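PDB 3HC7: endolysin B from Mycobacterium phage D29, which hydrolyses the ester linkage between mycolic acids and arabinogalactan in the host cell wall, acting with holin to lyse the mycobacterium and release phage particles. Local coordinates for residues Ile39-Pro43 against Lys55-Leu60; Ala74-Gly80 against Arg109-Phe115; Asp129-His133 against Lys237-Asn243; Ile186-Ala190 against Val200-Leu204. One frame throughout, in Å; residues are numbered along the deposited sequence.

Contact 1: Ile39-Pro43 against Lys55-Leu60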
loop_
_atom_site.group_PDB
_atom_site.type_symbol
_atom_site.label_atom_id
_atom_site.label_comp_id
_atom_site.label_asym_id
_atom_site.label_seq_id
_atom_site.Cartn_x
_atom_site.Cartn_y
_atom_site.Cartn_z
ATOM N N ILE A 39 -10.090 -8.449 -0.723
ATOM C CA ILE A 39 -10.098 -7.984 -2.106
ATOM C C ILE A 39 -9.365 -8.944 -3.049
ATOM O O ILE A 39 -8.153 -9.135 -2.940
ATOM C CB ILE A 39 -9.487 -6.563 -2.223
ATOM C CG1 ILE A 39 -10.281 -5.563 -1.369
ATOM C CG2 ILE A 39 -9.431 -6.118 -3.676
ATOM C CD1 ILE A 39 -11.746 -5.517 -1.683
ATOM N N GLY A 40 -10.105 -9.541 -3.980
ATOM C CA GLY A 40 -9.523 -10.434 -4.973
ATOM C C GLY A 40 -9.416 -9.791 -6.347
ATOM O O GLY A 40 -9.417 -8.562 -6.467
ATOM N N ASN A 41 -9.334 -10.616 -7.389
ATOM C CA ASN A 41 -9.102 -10.113 -8.741
ATOM C C ASN A 41 -7.880 -9.213 -8.761
ATOM O O ASN A 41 -7.861 -8.186 -9.438
ATOM C CB ASN A 41 -10.309 -9.323 -9.240
ATOM C CG ASN A 41 -11.541 -10.181 -9.385
ATOM O OD1 ASN A 41 -12.653 -9.742 -9.092
ATOM N ND2 ASN A 41 -11.352 -11.418 -9.838
ATOM N N TYR A 42 -6.862 -9.612 -8.012
ATOM C CA TYR A 42 -5.738 -8.745 -7.712
ATOM C C TYR A 42 -4.488 -9.614 -7.659
ATOM O O TYR A 42 -4.310 -10.391 -6.727
ATOM C CB TYR A 42 -6.011 -8.050 -6.376
ATOM C CG TYR A 42 -4.804 -7.494 -5.671
ATOM C CD1 TYR A 42 -4.005 -6.531 -6.270
ATOM C CD2 TYR A 42 -4.475 -7.916 -4.390
ATOM C CE1 TYR A 42 -2.899 -6.013 -5.619
ATOM C CE2 TYR A 42 -3.376 -7.403 -3.729
ATOM C CZ TYR A 42 -2.591 -6.452 -4.348
ATOM O OH TYR A 42 -1.493 -5.930 -3.698
ATOM N N PRO A 43 -3.625 -9.499 -8.681
ATOM C CA PRO A 43 -2.514 -10.446 -8.821
ATOM C C PRO A 43 -1.477 -10.320 -7.710
ATOM O O PRO A 43 -0.703 -11.250 -7.509
ATOM C CB PRO A 43 -1.879 -10.057 -10.167
ATOM C CG PRO A 43 -2.883 -9.220 -10.869
ATOM C CD PRO A 43 -3.673 -8.529 -9.787
ATOM N N LYS A 55 -5.659 -3.197 -10.827
ATOM C CA LYS A 55 -6.694 -4.227 -10.658
ATOM C C LYS A 55 -7.230 -4.259 -9.231
ATOM O O LYS A 55 -8.438 -4.371 -9.016
ATOM C CB LYS A 55 -6.156 -5.601 -11.038
ATOM C CG LYS A 55 -5.760 -5.702 -12.500
ATOM C CD LYS A 55 -4.886 -6.912 -12.740
ATOM C CE LYS A 55 -4.466 -6.984 -14.191
ATOM N NZ LYS A 55 -5.648 -7.205 -15.065
ATOM N N GLY A 56 -6.326 -4.155 -8.260
ATOM C CA GLY A 56 -6.718 -4.132 -6.863
ATOM C C GLY A 56 -7.569 -2.913 -6.562
ATOM O O GLY A 56 -8.551 -3.004 -5.825
ATOM N N VAL A 57 -7.192 -1.768 -7.132
ATOM C CA VAL A 57 -7.957 -0.542 -6.941
ATOM C C VAL A 57 -9.370 -0.704 -7.488
ATOM O O VAL A 57 -10.341 -0.370 -6.821
ATOM C CB VAL A 57 -7.266 0.688 -7.587
ATOM C CG1 VAL A 57 -8.263 1.859 -7.780
ATOM C CG2 VAL A 57 -6.091 1.137 -6.737
ATOM N N ALA A 58 -9.484 -1.212 -8.708
ATOM C CA ALA A 58 -10.796 -1.396 -9.316
ATOM C C ALA A 58 -11.661 -2.313 -8.456
ATOM O O ALA A 58 -12.840 -2.041 -8.242
ATOM C CB ALA A 58 -10.664 -1.941 -10.721
ATOM N N GLU A 59 -11.077 -3.391 -7.946
ATOM C CA GLU A 59 -11.853 -4.322 -7.134
ATOM C C GLU A 59 -12.251 -3.732 -5.781
ATOM O O GLU A 59 -13.349 -3.987 -5.286
ATOM C CB GLU A 59 -11.113 -5.639 -6.934
ATOM C CG GLU A 59 -11.903 -6.650 -6.098
ATOM C CD GLU A 59 -13.104 -7.231 -6.835
ATOM O OE1 GLU A 59 -13.172 -7.104 -8.077
ATOM O OE2 GLU A 59 -13.981 -7.824 -6.172
ATOM N N LEU A 60 -11.365 -2.945 -5.181
ATOM C CA LEU A 60 -11.668 -2.350 -3.886
ATOM C C LEU A 60 -12.800 -1.326 -4.003
ATOM O O LEU A 60 -13.663 -1.223 -3.128
ATOM C CB LEU A 60 -10.420 -1.706 -3.275
ATOM C CG LEU A 60 -10.708 -0.983 -1.956
ATOM C CD1 LEU A 60 -11.381 -1.927 -0.971
ATOM C CD2 LEU A 60 -9.447 -0.384 -1.368
HETATM O O HOH W 1 -9.847 -5.904 -10.851
#
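I39 and E59 run antiparallel alongside each other, the CG2 methyl of I39 lying 3.5 Å from CG of E59. The loop 39-43 follows strand 35-38 and is laid against the helix into which the chain then runs, and each of its residues meets the helix differently. I39 divides its work between its two branches. CG2, anti to the backbone N, reaches the glutamate stem, while the other branch carries CD1 across L60 at about a right angle, 3.7 Å from its CD1. E59 leaves its backbone with CG anti to N (chi1 -179°) and then bends at chi2, 71°; its stem thereby comes close to the carbonyl oxygen of G40, where CG lies 3.2 Å from G40 O, and its carboxylate turns toward the side-chain amide of N41. The aromatic contact is oblique: CD1 of Y42 comes within 3.7 Å of CA of G56, a helix position with no side chain to hold the ring off. The hydroxyl of Y42 reaches onward to a hydrogen bond with H10 O, and its side chain lies about 6 Å from that of the active-site S82. At the outer end the P43 ring crosses the aliphatic chain of K55, with CD atoms of the two residues 3.6 Å apart. One water donates to K55 O at 2.8 Å and, weakly, to N41 O. The contact is therefore graded: hydrocarbon packing at I39 and L60 gives way to a polar, hydrated margin at N41 and K55, where the loop meets helix 50-70 partly through solvent.

Contact 2: Ala74-Gly80 against Arg109-Phe115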
loop_
_atom_site.group_PDB
_atom_site.type_symbol
_atom_site.label_atom_id
_atom_site.label_comp_id
_atom_site.label_asym_id
_atom_site.label_seq_id
_atom_site.Cartn_x
_atom_site.Cartn_y
_atom_site.Cartn_z
ATOM N N ALA A 74 -24.081 0.892 7.694
ATOM C CA ALA A 74 -22.806 0.242 7.962
ATOM C C ALA A 74 -21.656 1.193 7.687
ATOM O O ALA A 74 -21.538 1.735 6.584
ATOM C CB ALA A 74 -22.661 -1.009 7.111
ATOM N N ASP A 75 -20.818 1.408 8.696
ATOM C CA ASP A 75 -19.592 2.170 8.505
ATOM C C ASP A 75 -18.558 1.204 7.957
ATOM O O ASP A 75 -18.847 0.016 7.805
ATOM C CB ASP A 75 -19.126 2.781 9.824
ATOM C CG ASP A 75 -20.017 3.923 10.279
ATOM O OD1 ASP A 75 -20.709 4.517 9.424
ATOM O OD2 ASP A 75 -20.014 4.227 11.490
ATOM N N PHE A 76 -17.365 1.692 7.642
ATOM C CA PHE A 76 -16.333 0.772 7.148
ATOM C C PHE A 76 -14.917 1.173 7.517
ATOM O O PHE A 76 -14.670 2.282 7.999
ATOM C CB PHE A 76 -16.458 0.540 5.633
ATOM C CG PHE A 76 -15.999 1.703 4.788
ATOM C CD1 PHE A 76 -16.693 2.907 4.801
ATOM C CD2 PHE A 76 -14.889 1.583 3.959
ATOM C CE1 PHE A 76 -16.285 3.981 4.022
ATOM C CE2 PHE A 76 -14.471 2.648 3.164
ATOM C CZ PHE A 76 -15.168 3.851 3.199
ATOM N N ALA A 77 -13.998 0.241 7.279
ATOM C CA ALA A 77 -12.581 0.441 7.521
ATOM C C ALA A 77 -11.811 -0.246 6.398
ATOM O O ALA A 77 -12.340 -1.129 5.720
ATOM C CB ALA A 77 -12.191 -0.144 8.879
ATOM N N MET A 78 -10.566 0.160 6.193
ATOM C CA MET A 78 -9.736 -0.458 5.167
ATOM C C MET A 78 -8.356 -0.780 5.720
ATOM O O MET A 78 -7.850 -0.084 6.601
ATOM C CB MET A 78 -9.603 0.462 3.948
ATOM C CG MET A 78 -10.907 0.748 3.208
ATOM S SD MET A 78 -10.646 1.776 1.744
ATOM C CE MET A 78 -9.969 3.252 2.498
ATOM N N ALA A 79 -7.752 -1.840 5.195
ATOM C CA ALA A 79 -6.434 -2.267 5.641
ATOM C C ALA A 79 -5.649 -2.855 4.482
ATOM O O ALA A 79 -6.094 -3.799 3.828
ATOM C CB ALA A 79 -6.555 -3.288 6.768
ATOM N N GLY A 80 -4.473 -2.297 4.240
ATOM C CA GLY A 80 -3.623 -2.763 3.162
ATOM C C GLY A 80 -2.162 -2.783 3.557
ATOM O O GLY A 80 -1.697 -1.930 4.314
ATOM N N ARG A 109 -18.707 7.828 6.281
ATOM C CA ARG A 109 -18.871 6.509 6.883
ATOM C C ARG A 109 -17.550 5.776 7.111
ATOM O O ARG A 109 -17.526 4.721 7.742
ATOM C CB ARG A 109 -19.817 5.652 6.049
ATOM C CG ARG A 109 -21.241 6.151 6.088
ATOM C CD ARG A 109 -22.037 5.598 4.936
ATOM N NE ARG A 109 -22.330 4.182 5.102
ATOM C CZ ARG A 109 -22.939 3.449 4.179
ATOM N NH1 ARG A 109 -23.309 4.008 3.030
ATOM N NH2 ARG A 109 -23.175 2.162 4.401
ATOM N N LEU A 110 -16.459 6.341 6.607
ATOM C CA LEU A 110 -15.138 5.763 6.796
ATOM C C LEU A 110 -14.633 6.115 8.189
ATOM O O LEU A 110 -14.512 7.290 8.530
ATOM C CB LEU A 110 -14.167 6.288 5.738
ATOM C CG LEU A 110 -12.712 5.811 5.836
ATOM C CD1 LEU A 110 -12.621 4.295 5.744
ATOM C CD2 LEU A 110 -11.842 6.472 4.766
ATOM N N LYS A 111 -14.341 5.094 8.993
ATOM C CA LYS A 111 -13.914 5.324 10.371
ATOM C C LYS A 111 -12.423 5.093 10.591
ATOM O O LYS A 111 -11.784 5.818 11.357
ATOM C CB LYS A 111 -14.723 4.458 11.340
ATOM C CG LYS A 111 -16.211 4.769 11.352
ATOM C CD LYS A 111 -16.466 6.248 11.600
ATOM C CE LYS A 111 -17.959 6.542 11.667
ATOM N NZ LYS A 111 -18.236 7.999 11.805
ATOM N N LYS A 112 -11.869 4.084 9.926
ATOM C CA LYS A 112 -10.501 3.675 10.203
ATOM C C LYS A 112 -9.798 3.164 8.960
ATOM O O LYS A 112 -10.372 2.409 8.179
ATOM C CB LYS A 112 -10.478 2.567 11.264
ATOM C CG LYS A 112 -11.046 2.956 12.623
ATOM C CD LYS A 112 -11.147 1.744 13.527
ATOM C CE LYS A 112 -11.902 2.079 14.810
ATOM N NZ LYS A 112 -10.994 2.646 15.840
ATOM N N VAL A 113 -8.542 3.561 8.793
ATOM C CA VAL A 113 -7.718 3.020 7.725
ATOM C C VAL A 113 -6.407 2.552 8.303
ATOM O O VAL A 113 -5.823 3.233 9.146
ATOM C CB VAL A 113 -7.415 4.069 6.648
ATOM C CG1 VAL A 113 -6.725 3.413 5.469
ATOM C CG2 VAL A 113 -8.685 4.729 6.200
ATOM N N ILE A 114 -5.948 1.393 7.845
ATOM C CA ILE A 114 -4.669 0.841 8.274
ATOM C C ILE A 114 -3.745 0.599 7.093
ATOM O O ILE A 114 -4.124 -0.065 6.126
ATOM C CB ILE A 114 -4.846 -0.503 9.000
ATOM C CG1 ILE A 114 -5.560 -0.304 10.334
ATOM C CG2 ILE A 114 -3.491 -1.168 9.214
ATOM C CD1 ILE A 114 -6.055 -1.584 10.945
ATOM N N PHE A 115 -2.532 1.140 7.187
ATOM C CA PHE A 115 -1.469 0.835 6.244
ATOM C C PHE A 115 -0.292 0.188 6.967
ATOM O O PHE A 115 0.098 0.637 8.047
ATOM C CB PHE A 115 -0.960 2.113 5.581
ATOM C CG PHE A 115 -2.022 2.909 4.879
ATOM C CD1 PHE A 115 -2.479 2.528 3.624
ATOM C CD2 PHE A 115 -2.546 4.053 5.462
ATOM C CE1 PHE A 115 -3.448 3.274 2.964
ATOM C CE2 PHE A 115 -3.510 4.801 4.807
ATOM C CZ PHE A 115 -3.968 4.409 3.559
#
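Strands 76-80 and 110-115 run parallel, their axes 4.6 Å apart at closest approach and only 3° from alignment, joined by backbone bonds such as I114 N to M78 O at 2.7 Å. They are neighbours in the central sheet of the alpha/beta-hydrolase fold, linked through helix 83-96 as a beta-alpha-beta unit. Ahead of the strands, R109 bends at chi3 and grips A74 O side-on with NH2, at 2.8 Å, and NE, at 3.0 Å. The carbonyl oxygen lies near the guanidinium plane, but the two donors differ: NH2 meets a lone pair of A74 O in the carbonyl plane, whereas NE comes from above that plane. F76 places its ring over L110, whose CD1 sits 3.8 Å from the ring centroid in a CH-pi contact. On the same face, M78 and V113 flank each other, CE to CG2 4.2 Å; M78 packs on helices 50-70 and 83-96, V113 on V88 of the latter. A77, A79 and I114 occupy the other face, where K112 continues away to a salt bridge with E157. The chemistry thus passes from a two-nitrogen grip on a carbonyl to apolar packing that leads through G80 toward the nucleophile S82, with K112 N buried and lacking a modelled partner.

Contact 3: Asp129-His133 against Lys237-Asn243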
loop_
_atom_site.group_PDB
_atom_site.type_symbol
_atom_site.label_atom_id
_atom_site.label_comp_id
_atom_site.label_asym_id
_atom_site.label_seq_id
_atom_site.Cartn_x
_atom_site.Cartn_y
_atom_site.Cartn_z
ATOM N N ASP A 129 4.546 -0.554 15.576
ATOM C CA ASP A 129 3.830 -1.822 15.695
ATOM C C ASP A 129 4.269 -2.597 16.938
ATOM O O ASP A 129 4.081 -3.810 17.028
ATOM C CB ASP A 129 3.976 -2.676 14.431
ATOM C CG ASP A 129 5.415 -3.064 14.144
ATOM O OD1 ASP A 129 6.330 -2.343 14.580
ATOM O OD2 ASP A 129 5.629 -4.091 13.470
ATOM N N GLU A 130 4.846 -1.880 17.898
ATOM C CA GLU A 130 5.144 -2.442 19.208
ATOM C C GLU A 130 5.830 -3.789 19.049
ATOM O O GLU A 130 5.305 -4.824 19.455
ATOM C CB GLU A 130 3.858 -2.581 20.032
ATOM C CG GLU A 130 3.123 -1.261 20.248
ATOM C CD GLU A 130 1.747 -1.435 20.875
ATOM O OE1 GLU A 130 1.526 -2.437 21.589
ATOM O OE2 GLU A 130 0.883 -0.558 20.651
ATOM N N TRP A 131 7.015 -3.763 18.455
ATOM C CA TRP A 131 7.699 -4.983 18.071
ATOM C C TRP A 131 9.201 -4.733 18.094
ATOM O O TRP A 131 9.676 -3.859 18.817
ATOM C CB TRP A 131 7.219 -5.417 16.684
ATOM C CG TRP A 131 7.661 -6.778 16.252
ATOM C CD1 TRP A 131 7.730 -7.903 17.018
ATOM C CD2 TRP A 131 8.064 -7.165 14.931
ATOM N NE1 TRP A 131 8.169 -8.964 16.261
ATOM C CE2 TRP A 131 8.380 -8.536 14.976
ATOM C CE3 TRP A 131 8.194 -6.480 13.717
ATOM C CZ2 TRP A 131 8.819 -9.238 13.851
ATOM C CZ3 TRP A 131 8.631 -7.176 12.602
ATOM C CH2 TRP A 131 8.938 -8.542 12.676
ATOM N N ILE A 132 9.947 -5.485 17.295
ATOM C CA ILE A 132 11.401 -5.451 17.375
ATOM C C ILE A 132 12.035 -4.399 16.463
ATOM O O ILE A 132 13.261 -4.277 16.403
ATOM C CB ILE A 132 12.009 -6.839 17.079
ATOM C CG1 ILE A 132 11.801 -7.228 15.614
ATOM C CG2 ILE A 132 11.404 -7.888 18.003
ATOM C CD1 ILE A 132 12.437 -8.564 15.246
ATOM N N HIS A 133 11.199 -3.637 15.768
ATOM C CA HIS A 133 11.697 -2.618 14.850
ATOM C C HIS A 133 11.290 -1.198 15.231
ATOM O O HIS A 133 10.156 -0.958 15.648
ATOM C CB HIS A 133 11.276 -2.936 13.411
ATOM C CG HIS A 133 12.079 -4.030 12.782
ATOM N ND1 HIS A 133 13.363 -3.834 12.319
ATOM C CD2 HIS A 133 11.793 -5.334 12.556
ATOM C CE1 HIS A 133 13.831 -4.969 11.832
ATOM N NE2 HIS A 133 12.898 -5.895 11.962
ATOM N N LYS A 237 11.583 -11.905 10.886
ATOM C CA LYS A 237 11.983 -10.740 11.667
ATOM C C LYS A 237 12.618 -9.621 10.826
ATOM O O LYS A 237 13.377 -8.805 11.343
ATOM C CB LYS A 237 12.906 -11.163 12.812
ATOM C CG LYS A 237 12.308 -12.266 13.678
ATOM C CD LYS A 237 12.994 -12.385 15.023
ATOM C CE LYS A 237 12.407 -13.533 15.836
ATOM N NZ LYS A 237 12.612 -14.846 15.160
ATOM N N TRP A 238 12.294 -9.587 9.537
ATOM C CA TRP A 238 12.760 -8.522 8.655
ATOM C C TRP A 238 11.994 -7.215 8.894
ATOM O O TRP A 238 10.888 -7.229 9.437
ATOM C CB TRP A 238 12.632 -8.962 7.196
ATOM C CG TRP A 238 13.592 -10.048 6.834
ATOM C CD1 TRP A 238 13.682 -11.291 7.400
ATOM C CD2 TRP A 238 14.603 -9.996 5.819
ATOM N NE1 TRP A 238 14.693 -12.011 6.799
ATOM C CE2 TRP A 238 15.271 -11.236 5.827
ATOM C CE3 TRP A 238 15.011 -9.014 4.911
ATOM C CZ2 TRP A 238 16.318 -11.523 4.958
ATOM C CZ3 TRP A 238 16.049 -9.301 4.048
ATOM C CH2 TRP A 238 16.691 -10.544 4.078
ATOM N N PRO A 239 12.587 -6.076 8.492
ATOM C CA PRO A 239 11.987 -4.745 8.669
ATOM C C PRO A 239 10.747 -4.488 7.799
ATOM O O PRO A 239 9.926 -3.631 8.140
ATOM C CB PRO A 239 13.123 -3.802 8.249
ATOM C CG PRO A 239 13.979 -4.642 7.341
ATOM C CD PRO A 239 13.978 -5.974 8.016
ATOM N N HIS A 240 10.616 -5.207 6.688
ATOM C CA HIS A 240 9.461 -5.021 5.815
ATOM C C HIS A 240 8.255 -5.807 6.328
ATOM O O HIS A 240 7.198 -5.802 5.704
ATOM C CB HIS A 240 9.794 -5.448 4.382
ATOM C CG HIS A 240 10.220 -6.879 4.271
ATOM N ND1 HIS A 240 9.435 -7.848 3.687
ATOM C CD2 HIS A 240 11.342 -7.509 4.693
ATOM C CE1 HIS A 240 10.059 -9.011 3.738
ATOM N NE2 HIS A 240 11.218 -8.833 4.346
ATOM N N LEU A 241 8.435 -6.491 7.455
ATOM C CA LEU A 241 7.374 -7.273 8.086
ATOM C C LEU A 241 6.888 -6.529 9.324
ATOM O O LEU A 241 7.619 -5.712 9.887
ATOM C CB LEU A 241 7.888 -8.670 8.480
ATOM C CG LEU A 241 8.580 -9.497 7.393
ATOM C CD1 LEU A 241 9.051 -10.836 7.948
ATOM C CD2 LEU A 241 7.667 -9.702 6.194
ATOM N N TYR A 242 5.662 -6.810 9.753
ATOM C CA TYR A 242 5.071 -6.089 10.881
ATOM C C TYR A 242 4.311 -6.983 11.850
ATOM O O TYR A 242 3.729 -7.993 11.460
ATOM C CB TYR A 242 4.146 -4.964 10.375
ATOM C CG TYR A 242 4.897 -3.854 9.677
ATOM C CD1 TYR A 242 5.254 -2.700 10.358
ATOM C CD2 TYR A 242 5.275 -3.975 8.344
ATOM C CE1 TYR A 242 5.952 -1.693 9.734
ATOM C CE2 TYR A 242 5.975 -2.972 7.708
ATOM C CZ TYR A 242 6.312 -1.835 8.410
ATOM O OH TYR A 242 7.009 -0.832 7.784
ATOM N N ASN A 243 4.330 -6.596 13.122
ATOM C CA ASN A 243 3.434 -7.151 14.124
ATOM C C ASN A 243 2.050 -6.514 13.966
ATOM O O ASN A 243 1.920 -5.291 13.998
ATOM C CB ASN A 243 3.989 -6.870 15.518
ATOM C CG ASN A 243 2.995 -7.186 16.622
ATOM O OD1 ASN A 243 2.172 -8.091 16.492
ATOM N ND2 ASN A 243 3.071 -6.439 17.718
#
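D129 has its CG between the backbone N and the carbonyl carbon (chi1 62°), which brings OD2 to the backbone of N243, while N243 carries CG anti to its own N (chi1 169°) and sends its amide back to the loop 129-133. This pairing of two loops lies beside the catalytic triad of an alpha/beta-hydrolase, and the later loop carries the active-site H240, which itself makes no contact here. N243 N donates to D129 OD2 at 2.8 Å, on the anti side of the carboxylate. Its ND2 reaches two carbonyls. It lies nearly in line with the C=O of D129, 2.9 Å from D129 O, but the bond is bent at the hydrogen; E130 O is more distant, with ND2 above that carbonyl's plane. The opposite end of the same amide, OD1, caps Y245 N at the approach to helix 245-251. W131 lies over this joint: CB of N243 sits over one face of its five-membered ring, while I132 CG1 covers the other face of the indole. The far edge of the indole brings CZ3 to 3.2 Å from L241 O, and CD1 of I132 packs on CB of K237 at 3.6 Å. Y242 crosses D129 at about a right angle; its hydroxyl continues to H163 N and to the carboxylate of D166, the inferred acid of the triad. D129 OD1 also bonds to H163, so H163 is bonded to residues of both loops. H133 completes the contact, one ring face against CA of P239, while NE2 donates to K237 O at 3.0 Å with an N-H...O angle of 170°.

Contact 4: Ile186-Ala190 against Val200-Leu204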
loop_
_atom_site.group_PDB
_atom_site.type_symbol
_atom_site.label_atom_id
_atom_site.label_comp_id
_atom_site.label_asym_id
_atom_site.label_seq_id
_atom_site.Cartn_x
_atom_site.Cartn_y
_atom_site.Cartn_z
ATOM N N ILE A 186 10.574 4.045 -10.725
ATOM C CA ILE A 186 10.300 3.612 -12.086
ATOM C C ILE A 186 9.762 2.179 -12.114
ATOM O O ILE A 186 8.748 1.893 -12.762
ATOM C CB ILE A 186 11.551 3.748 -12.958
ATOM C CG1 ILE A 186 11.712 5.217 -13.359
ATOM C CG2 ILE A 186 11.454 2.847 -14.186
ATOM C CD1 ILE A 186 13.042 5.546 -13.966
ATOM N N VAL A 187 10.446 1.289 -11.399
ATOM C CA VAL A 187 10.060 -0.120 -11.329
ATOM C C VAL A 187 8.634 -0.299 -10.794
ATOM O O VAL A 187 7.823 -1.054 -11.345
ATOM C CB VAL A 187 11.077 -0.928 -10.478
ATOM C CG1 VAL A 187 10.494 -2.248 -10.044
ATOM C CG2 VAL A 187 12.324 -1.162 -11.279
ATOM N N MET A 188 8.315 0.420 -9.734
ATOM C CA MET A 188 6.979 0.330 -9.161
ATOM C C MET A 188 5.853 0.870 -10.059
ATOM O O MET A 188 4.724 0.374 -9.997
ATOM C CB MET A 188 6.948 1.001 -7.801
ATOM C CG MET A 188 7.679 0.216 -6.730
ATOM S SD MET A 188 7.690 1.122 -5.179
ATOM C CE MET A 188 6.042 1.802 -5.197
ATOM N N LYS A 189 6.150 1.867 -10.895
ATOM C CA LYS A 189 5.123 2.477 -11.758
ATOM C C LYS A 189 5.027 1.899 -13.176
ATOM O O LYS A 189 4.087 2.197 -13.912
ATOM C CB LYS A 189 5.367 3.986 -11.862
ATOM C CG LYS A 189 5.274 4.715 -10.538
ATOM C CD LYS A 189 6.034 6.026 -10.587
ATOM C CE LYS A 189 5.488 6.968 -11.649
ATOM N NZ LYS A 189 6.197 8.282 -11.604
ATOM N N ALA A 190 6.004 1.085 -13.569
ATOM C CA ALA A 190 6.116 0.653 -14.956
ATOM C C ALA A 190 5.013 -0.322 -15.365
ATOM O O ALA A 190 4.529 -1.096 -14.541
ATOM C CB ALA A 190 7.489 0.013 -15.195
ATOM N N VAL A 200 9.787 0.429 -18.271
ATOM C CA VAL A 200 11.021 0.764 -17.570
ATOM C C VAL A 200 11.966 1.482 -18.529
ATOM O O VAL A 200 12.539 2.518 -18.178
ATOM C CB VAL A 200 11.706 -0.479 -16.977
ATOM C CG1 VAL A 200 13.125 -0.137 -16.481
ATOM C CG2 VAL A 200 10.854 -1.062 -15.848
ATOM N N VAL A 201 12.118 0.944 -19.738
ATOM C CA VAL A 201 13.084 1.497 -20.691
ATOM C C VAL A 201 12.713 2.915 -21.151
ATOM O O VAL A 201 13.582 3.780 -21.282
ATOM C CB VAL A 201 13.302 0.574 -21.910
ATOM C CG1 VAL A 201 14.030 1.314 -23.026
ATOM C CG2 VAL A 201 14.081 -0.675 -21.510
ATOM N N ALA A 202 11.427 3.155 -21.388
ATOM C CA ALA A 202 10.968 4.497 -21.761
ATOM C C ALA A 202 11.265 5.480 -20.632
ATOM O O ALA A 202 11.774 6.578 -20.859
ATOM C CB ALA A 202 9.486 4.484 -22.060
ATOM N N GLN A 203 10.942 5.071 -19.412
ATOM C CA GLN A 203 11.201 5.884 -18.236
ATOM C C GLN A 203 12.685 6.131 -17.988
ATOM O O GLN A 203 13.066 7.224 -17.555
ATOM C CB GLN A 203 10.528 5.278 -17.003
ATOM C CG GLN A 203 8.999 5.264 -17.095
ATOM C CD GLN A 203 8.335 4.789 -15.810
ATOM O OE1 GLN A 203 8.325 5.493 -14.802
ATOM N NE2 GLN A 203 7.766 3.591 -15.850
ATOM N N LEU A 204 13.523 5.128 -18.259
ATOM C CA LEU A 204 14.959 5.297 -18.087
ATOM C C LEU A 204 15.475 6.390 -19.011
ATOM O O LEU A 204 16.333 7.190 -18.634
ATOM C CB LEU A 204 15.713 3.980 -18.335
ATOM C CG LEU A 204 15.603 2.937 -17.215
ATOM C CD1 LEU A 204 16.368 1.660 -17.589
ATOM C CD2 LEU A 204 16.116 3.523 -15.899
#
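V200 meets the end of helix 179-189 through both of its methyls. CG1, anti to the backbone N, turns to CG2 of I186 at 4.1 Å, and CG2 reaches CB of A190 at 3.6 Å. A190 is the first residue to leave the helical conformation, so the valine packs against both the last part of the helix and the start of its exit. Beyond the two segments, V200 also touches F47 and A219, the latter on helix 212-230. The contact resumes one turn on, at Q203. The glutamine reaches out straight and runs antiparallel alongside I186, CB lying 3.8 Å from both CG1 and CG2 of the isoleucine. The amide at its end has a different neighbour on each branch. OE1 approaches CG1 of I186 at 3.7 Å, whereas NE2 lies 3.5 Å from CA of A190 and gives its hydrogen bond to D198 O, just ahead of the helix. That bond ties the amide back to its own chain and leaves the flank of the glutamine to pack on the isoleucine. L204 ends the segment, bringing CD2 to 4.2 Å from CD1 of I186 and also touching I212 of helix 212-230. I186 is thus engaged by three successive contact positions: CG2 by V200, both branches by Q203, and CD1 by L204. With no hydrogen bond between the segments, the two helices, joined by a short loop, are held together here by van der Waals packing, while NE2 of Q203 spends its bond on D198 O, just before its own helix.

Along the chain from the N terminus, contact 1 closes first, folding the loop after strand 35-38 onto helix 50-70. Contact 2 follows in series, pairing strands 76-81 and 110-116 across the intervening helix 83-96. These two touch, with L60 CD2 4.0 Å from M78 SD, so that helix 50-70 is packed directly on the sheet. Contact 3 then opens a long excursion of just over a hundred residues that returns only near the C terminus; contact 4, between helices 179-189 and 200-207, is nested inside it, the centres of contacts 3 and 4 about 29 Å apart. None crosses another. Contacts 1 and 2 consolidate the sheet and its covering helix, contact 3 joins loops near the catalytic residues, and contact 4 lies in the helical region remote from them.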